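Local atomic coordinates of PDZ domain protein (Parabacteroides distasonis, PDB entry 4L8N), a protein that is of unknown function but carries PDZ domains at both ends and a DUF4136 domain, and binds magnesium. Residues 79-84 against 93-98; 329-334 against 442-447. All blocks are in the same frame, centred on the assembly; numbering follows the deposited sequence.

Contact 1 of 2, residues 79-84 against 93-98; sequences VLLTIS and VLVKKD
Val93 pairs with Leu81 through two backbone bonds. Leu81 N donates to Val93 O at 2.7 Å, and Val93 N to Leu81 O at the same distance. The Val93 side chain lies on the same face of the sheet as Leu81. Its CG2 branch also meets Ile83 CG1 at 4.1 Å, the two side chains crossing at a slant. Leu94 faces Leu80 on the other side of the sheet as a non-hydrogen-bonded pair. Its CG is anti to the backbone N (chi1 -175°), and its CD1 reaches back to Leu80 CB at 4.1 Å. Leu80 CD1 in turn rests on the Val93 carbonyl, 3.7 Å from Val93 O. These strands, 78-84 and 91-101, form an antiparallel beta hairpin of the N-terminal PDZ domain. Val95 pairs with Val79. Val95 N gives a nearly straight bond to Val79 O (169° at the hydrogen), and Val79 N returns one to Val95 O at 2.9 Å. Val95 CG2 lies 4.3 Å from Leu81 CD2. On this valine face, helix 39-43 covers the hairpin, with Ala43 on Val93 and Ala40 on Val95. Beyond the pairing, Lys97 NZ bonds Pro73 O and Arg76 O, and Asp98 OD1 bonds Ser39 OG.

Contact 2 of 2, residues 329-334 against 442-447; sequences SPAYAA and VIIRPT
Segment 329-334 holds the short helix 330-333 of the C-terminal PDZ domain, and through Pro330, Ala331 and Ala334 it packs on the strand that ends the chain. Ile444 carries most of this apolar contact, and each of its carbons beyond CB has its own partner. CG2 meets Pro330 CB at 3.7 Å. CG1 takes the position beside the backbone N (chi1 -58°) and touches Ala334 CB at 3.8 Å. The extended second torsion (179°) carries CD1 on to Ala331, where it lies 4.0 Å from Ala331 CB. An alanine in place of Ile444 would probably leave a gap against Pro330, Ala331 and Ala334; Ala331 would lose its apolar partner on this strand, while Ala334 would keep Val442 and Pro330 would keep Thr447. Val442 lies two residues earlier on the same side of the strand. Its CG2 sits against Ala334, 3.8 Å from Ala334 CB and 3.3 Å from Ala334 O. At the other end the proline ring extends the contact across the break in the strand. Pro330 CB approaches Arg445 O at 3.6 Å, and Pro330 CG lies 3.9 Å from Thr447 OG1. The start of the helix is capped within its own segment. Ser329 OG accepts from Tyr332 N at 3.2 Å as the N-cap, and it also bonds Asp326 O. Tyr309 of strand 298-309 packs on Pro330 and Thr447, and Ile336 packs on Val442 and Ile444. The strand is held in its sheet through backbone bonds of Val442 to Phe431 and of Ile444 to Cys429. A short helix opened by Ser-Pro-Ala and packed on the sheet is a familiar element of PDZ domains.

From the N terminus, the chain builds the N-terminal PDZ domain, where contact 1 closes a hairpin with eight residues between its two segments. It then runs through the DUF4136 region and enters the C-terminal PDZ domain. There contact 2 closes a loop of 107 residues, bringing helix 330-333 to strand 438-456. The contacts are in series, and neither loop encloses the other. The centres of contact 1 and contact 2 are about 30 Å apart, and their nearest atoms about 13 Å. Contact 1 lies in an antiparallel sheet of its own. The strand of contact 2 joins a mixed sheet that includes strands of the DUF4136 region. Helices 39-43 and 330-333 probably play equivalent parts in the PDZ domains.

Contact 1 of 2, residues 79-84 against 93-98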
# COMPACT_ATOMS: atom_id res chain seq x y z
N VAL A 79 -38.04 -2.90 22.71
CA VAL A 79 -36.89 -3.73 23.05
C VAL A 79 -35.95 -2.98 23.98
O VAL A 79 -35.44 -1.91 23.61
CB VAL A 79 -36.12 -4.28 21.81
CG1 VAL A 79 -35.29 -5.51 22.18
CG2 VAL A 79 -37.06 -4.62 20.67
N LEU A 80 -35.73 -3.53 25.18
CA LEU A 80 -34.81 -2.98 26.17
C LEU A 80 -33.40 -3.50 25.87
O LEU A 80 -33.16 -4.72 25.82
CB LEU A 80 -35.23 -3.32 27.62
CG LEU A 80 -34.37 -2.68 28.73
CD1 LEU A 80 -34.40 -1.14 28.66
CD2 LEU A 80 -34.80 -3.16 30.09
N LEU A 81 -32.46 -2.57 25.65
CA LEU A 81 -31.10 -2.90 25.30
C LEU A 81 -30.10 -2.46 26.35
O LEU A 81 -30.23 -1.39 26.94
CB LEU A 81 -30.77 -2.22 23.96
CG LEU A 81 -30.69 -3.08 22.69
CD1 LEU A 81 -31.86 -4.04 22.55
CD2 LEU A 81 -30.60 -2.19 21.46
N THR A 82 -29.13 -3.31 26.61
CA THR A 82 -28.01 -3.01 27.48
C THR A 82 -26.88 -2.70 26.53
O THR A 82 -26.45 -3.59 25.80
CB THR A 82 -27.73 -4.15 28.46
OG1 THR A 82 -28.90 -4.36 29.26
CG2 THR A 82 -26.51 -3.88 29.34
N ILE A 83 -26.46 -1.43 26.49
CA ILE A 83 -25.44 -0.97 25.57
C ILE A 83 -24.13 -0.65 26.29
O ILE A 83 -24.13 -0.22 27.44
CB ILE A 83 -25.96 0.29 24.79
CG1 ILE A 83 -27.20 -0.01 23.88
CG2 ILE A 83 -24.84 0.99 24.00
CD1 ILE A 83 -27.05 -1.08 22.73
N SER A 84 -23.02 -0.82 25.56
CA SER A 84 -21.70 -0.36 25.96
C SER A 84 -21.05 0.36 24.75
O SER A 84 -21.27 0.00 23.58
CB SER A 84 -20.83 -1.48 26.51
OG SER A 84 -20.17 -2.26 25.52
N VAL A 93 -31.17 1.14 27.41
CA VAL A 93 -31.83 1.91 26.34
C VAL A 93 -33.10 1.18 25.89
O VAL A 93 -33.01 0.05 25.41
CB VAL A 93 -30.90 2.22 25.12
CG1 VAL A 93 -31.63 3.09 24.10
CG2 VAL A 93 -29.58 2.87 25.53
N LEU A 94 -34.28 1.83 26.02
CA LEU A 94 -35.51 1.23 25.52
C LEU A 94 -35.75 1.72 24.09
O LEU A 94 -36.02 2.91 23.86
CB LEU A 94 -36.72 1.55 26.42
CG LEU A 94 -38.02 0.86 26.00
CD1 LEU A 94 -38.03 -0.61 26.43
CD2 LEU A 94 -39.21 1.57 26.58
N VAL A 95 -35.68 0.79 23.12
CA VAL A 95 -35.86 1.14 21.72
C VAL A 95 -37.27 0.75 21.26
O VAL A 95 -37.63 -0.43 21.25
CB VAL A 95 -34.73 0.55 20.82
CG1 VAL A 95 -34.99 0.80 19.34
CG2 VAL A 95 -33.39 1.12 21.22
N LYS A 96 -38.05 1.76 20.84
CA LYS A 96 -39.39 1.57 20.29
C LYS A 96 -39.23 1.07 18.85
O LYS A 96 -38.22 1.37 18.20
CB LYS A 96 -40.24 2.86 20.40
CG LYS A 96 -40.39 3.35 21.85
CD LYS A 96 -41.54 4.33 22.09
CE LYS A 96 -41.78 4.49 23.59
NZ LYS A 96 -43.02 5.26 23.90
N LYS A 97 -40.17 0.24 18.37
CA LYS A 97 -40.10 -0.32 17.02
C LYS A 97 -40.71 0.63 16.01
O LYS A 97 -41.55 1.48 16.35
CB LYS A 97 -40.80 -1.68 16.94
CG LYS A 97 -39.88 -2.83 16.52
CD LYS A 97 -40.63 -4.16 16.42
CE LYS A 97 -40.69 -4.95 17.71
NZ LYS A 97 -41.49 -6.19 17.54
N ASP A 98 -40.27 0.49 14.76
CA ASP A 98 -40.80 1.29 13.67
C ASP A 98 -41.55 0.34 12.76
O ASP A 98 -40.97 -0.54 12.12
CB ASP A 98 -39.70 2.10 12.97
CG ASP A 98 -38.99 3.07 13.90
OD1 ASP A 98 -39.70 3.87 14.58
OD2 ASP A 98 -37.74 3.03 13.96

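Contact 2 of 2, residues 329-334 against 442-447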
# COMPACT_ATOMS: atom_id res chain seq x y z
N SER A 329 -47.30 14.61 12.02
CA SER A 329 -46.92 14.98 10.68
C SER A 329 -47.74 16.12 10.14
O SER A 329 -48.87 16.30 10.59
CB SER A 329 -47.10 13.77 9.77
OG SER A 329 -48.46 13.42 9.63
N PRO A 330 -47.24 16.85 9.10
CA PRO A 330 -48.05 17.92 8.50
C PRO A 330 -49.42 17.44 8.00
O PRO A 330 -50.39 18.17 8.18
CB PRO A 330 -47.17 18.43 7.35
CG PRO A 330 -45.79 18.06 7.72
CD PRO A 330 -45.92 16.76 8.45
N ALA A 331 -49.51 16.20 7.43
CA ALA A 331 -50.78 15.65 6.91
C ALA A 331 -51.76 15.35 8.02
O ALA A 331 -52.96 15.53 7.82
CB ALA A 331 -50.56 14.42 6.06
N TYR A 332 -51.25 14.91 9.20
CA TYR A 332 -52.08 14.64 10.38
C TYR A 332 -52.66 15.97 10.91
O TYR A 332 -53.86 16.05 11.16
CB TYR A 332 -51.30 13.90 11.50
CG TYR A 332 -52.16 13.69 12.73
CD1 TYR A 332 -53.03 12.60 12.82
CD2 TYR A 332 -52.21 14.64 13.74
CE1 TYR A 332 -53.87 12.44 13.91
CE2 TYR A 332 -53.07 14.51 14.82
CZ TYR A 332 -53.90 13.40 14.91
OH TYR A 332 -54.75 13.28 15.99
N ALA A 333 -51.79 16.98 11.09
CA ALA A 333 -52.13 18.33 11.55
C ALA A 333 -53.12 19.00 10.61
O ALA A 333 -53.96 19.78 11.07
CB ALA A 333 -50.87 19.17 11.68
N ALA A 334 -53.04 18.69 9.29
CA ALA A 334 -53.94 19.20 8.24
C ALA A 334 -55.28 18.47 8.25
O ALA A 334 -56.24 18.96 7.65
CB ALA A 334 -53.28 19.05 6.87
N VAL A 442 -57.21 20.65 1.28
CA VAL A 442 -56.38 21.10 2.38
C VAL A 442 -54.99 21.47 1.83
O VAL A 442 -54.51 20.84 0.89
CB VAL A 442 -56.35 20.10 3.57
CG1 VAL A 442 -55.40 18.93 3.34
CG2 VAL A 442 -56.04 20.80 4.89
N ILE A 443 -54.40 22.53 2.37
CA ILE A 443 -53.08 22.99 1.95
C ILE A 443 -52.09 22.47 2.96
O ILE A 443 -52.19 22.80 4.15
CB ILE A 443 -52.97 24.52 1.75
CG1 ILE A 443 -54.21 25.17 1.09
CG2 ILE A 443 -51.68 24.89 1.07
CD1 ILE A 443 -54.76 24.57 -0.24
N ILE A 444 -51.16 21.61 2.50
CA ILE A 444 -50.18 21.02 3.40
C ILE A 444 -48.85 21.66 3.15
O ILE A 444 -48.31 21.53 2.06
CB ILE A 444 -50.13 19.47 3.27
CG1 ILE A 444 -51.51 18.83 3.56
CG2 ILE A 444 -49.05 18.90 4.20
CD1 ILE A 444 -51.61 17.28 3.44
N ARG A 445 -48.31 22.38 4.14
CA ARG A 445 -46.96 22.88 4.01
C ARG A 445 -46.07 21.77 4.54
O ARG A 445 -46.16 21.43 5.72
CB ARG A 445 -46.68 24.22 4.68
CG ARG A 445 -45.29 24.70 4.26
CD ARG A 445 -44.91 26.03 4.82
NE ARG A 445 -45.41 27.14 4.02
CZ ARG A 445 -44.75 27.72 3.04
NH1 ARG A 445 -43.54 27.31 2.71
NH2 ARG A 445 -45.30 28.73 2.38
N PRO A 446 -45.27 21.13 3.67
CA PRO A 446 -44.46 20.02 4.16
C PRO A 446 -43.26 20.51 4.93
O PRO A 446 -42.88 21.70 4.89
CB PRO A 446 -44.02 19.31 2.86
CG PRO A 446 -44.78 19.96 1.75
CD PRO A 446 -45.04 21.34 2.23
N THR A 447 -42.65 19.56 5.64
CA THR A 447 -41.40 19.78 6.34
C THR A 447 -40.36 19.13 5.47
O THR A 447 -40.67 18.21 4.71
CB THR A 447 -41.45 19.25 7.77
OG1 THR A 447 -41.92 17.90 7.78
CG2 THR A 447 -42.29 20.14 8.68